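Local structure of oxidoreductase (Ralstonia eutropha, 3HJ9) at the interface of chains A and B. The protein binds flavin mononucleotide and probably acts as an FMN-dependent oxidoreductase of the nitroreductase family. Residues are numbered along the deposited sequence; one frame, centred on the assembly and turned at random. Chains: chain A/B, Oxidoreductase.

The interface of chains A and B. Residues chain A 39-42, 45; chain B 40-42, 45.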
loop_
_atom_site.group_PDB
_atom_site.type_symbol
_atom_site.label_atom_id
_atom_site.label_comp_id
_atom_site.label_asym_id
_atom_site.label_seq_id
_atom_site.Cartn_x
_atom_site.Cartn_y
_atom_site.Cartn_z
ATOM N N GLY A 39 16.310 3.215 -14.018
ATOM C CA GLY A 39 15.107 2.384 -14.095
ATOM C C GLY A 39 13.916 3.144 -14.692
ATOM O O GLY A 39 13.967 4.369 -14.891
HETATM N N MSE A 40 12.825 2.414 -14.929
HETATM C CA MSE A 40 11.636 2.967 -15.579
HETATM C C MSE A 40 11.069 4.103 -14.740
HETATM O O MSE A 40 11.049 3.970 -13.528
HETATM C CB MSE A 40 10.545 1.899 -15.771
HETATM C CG MSE A 40 9.321 2.379 -16.598
HETATM SE SE MSE A 40 7.903 1.042 -16.573
HETATM C CE MSE A 40 8.657 -0.133 -17.975
ATOM N N PRO A 41 10.647 5.225 -15.380
ATOM C CA PRO A 41 10.006 6.320 -14.640
ATOM C C PRO A 41 8.799 5.855 -13.818
ATOM O O PRO A 41 8.056 5.004 -14.287
ATOM C CB PRO A 41 9.528 7.252 -15.749
ATOM C CG PRO A 41 10.491 7.055 -16.872
ATOM C CD PRO A 41 10.876 5.589 -16.799
ATOM N N LEU A 42 8.639 6.391 -12.600
ATOM C CA LEU A 42 7.487 6.090 -11.712
ATOM C C LEU A 42 6.171 6.150 -12.469
ATOM O O LEU A 42 5.363 5.234 -12.334
ATOM C CB LEU A 42 7.377 7.110 -10.535
ATOM C CG LEU A 42 6.131 6.983 -9.630
ATOM C CD1 LEU A 42 6.189 5.696 -8.852
ATOM C CD2 LEU A 42 5.954 8.181 -8.718
ATOM N N THR A 45 5.613 3.111 -14.425
ATOM C CA THR A 45 5.286 1.967 -13.607
ATOM C C THR A 45 3.828 2.010 -13.130
ATOM O O THR A 45 3.204 0.959 -13.034
ATOM C CB THR A 45 6.234 1.744 -12.420
ATOM O OG1 THR A 45 6.013 2.741 -11.434
ATOM C CG2 THR A 45 7.715 1.703 -12.862
HETATM N N MSE B 40 10.968 10.971 -12.711
HETATM C CA MSE B 40 12.002 10.320 -11.909
HETATM C C MSE B 40 11.885 8.778 -11.955
HETATM O O MSE B 40 10.785 8.258 -11.810
HETATM C CB MSE B 40 11.936 10.793 -10.447
HETATM C CG MSE B 40 13.097 10.300 -9.580
HETATM SE SE MSE B 40 12.876 10.810 -7.714
HETATM C CE MSE B 40 13.218 12.737 -7.917
ATOM N N PRO B 41 13.006 8.065 -12.153
ATOM C CA PRO B 41 12.998 6.602 -12.103
ATOM C C PRO B 41 12.383 6.076 -10.793
ATOM O O PRO B 41 12.515 6.734 -9.736
ATOM C CB PRO B 41 14.471 6.265 -12.183
ATOM C CG PRO B 41 15.029 7.342 -13.018
ATOM C CD PRO B 41 14.356 8.554 -12.495
ATOM N N LEU B 42 11.658 4.957 -10.874
ATOM C CA LEU B 42 11.029 4.383 -9.681
ATOM C C LEU B 42 12.031 4.206 -8.523
ATOM O O LEU B 42 11.713 4.582 -7.402
ATOM C CB LEU B 42 10.365 3.029 -9.975
ATOM C CG LEU B 42 9.867 2.203 -8.792
ATOM C CD1 LEU B 42 8.678 2.893 -8.216
ATOM C CD2 LEU B 42 9.521 0.797 -9.220
ATOM N N THR B 45 12.507 7.350 -6.695
ATOM C CA THR B 45 11.369 7.658 -5.833
ATOM C C THR B 45 11.391 6.783 -4.558
ATOM O O THR B 45 11.064 7.284 -3.479
ATOM C CB THR B 45 9.966 7.572 -6.541
ATOM O OG1 THR B 45 9.624 6.189 -6.792
ATOM C CG2 THR B 45 9.983 8.410 -7.845
#
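The loop running through A:Met40 and A:Pro41 into helix 42-48 meets the same loop and helix start of chain B across a two-fold axis, in a nitroreductase-family protein whose fold typically forms dimers; this pairing is likely the biological one. A:Pro41 and B:Pro41 face each other as a one-residue antiparallel beta bridge, their CA atoms 3.9 Å apart. On either side of the axis a backbone bond closes the bridge: B:Leu42 N donates to A:Met40 O at 2.9 Å, and A:Leu42 N donates to B:Met40 O at 3.0 Å. Both are nearly straight at the hydrogen. Each chain thus uses the amide N-H of its first helical residue on a carbonyl of the other chain. The two methionines are selenomethionine and contribute mainly these carbonyls.

Beyond the bridge, from the first turn of each helix, the leucines meet tip to tip, A:Leu42 CD1 lying 3.8 Å from B:Leu42 CD1, with the side chains crossing at about a right angle. CG stands anti to the backbone N in both (chi1 174° and 170°), which sends CD1 to its twin and leaves CD2 beside the partner's threonine methyl. A:Leu42 CB is also 4.0 Å from that methyl, B:Thr45 CG2. B:Thr45 OG1 turns back into its own helix and donates to B:Leu42 O at 2.7 Å, in the carbonyl plane and on a lone pair; in chain A the matching donor is slightly tilted from the plane. With OG1 between the backbone N and the carbonyl carbon (chi1 72° in both chains), this bond would help hold the rotation, and CG2, anti to the carbonyl carbon, faces the partner's leucine. Next to the bridge, the ring carbon B:Pro41 CB rests 3.3 Å from A:Gly39 O.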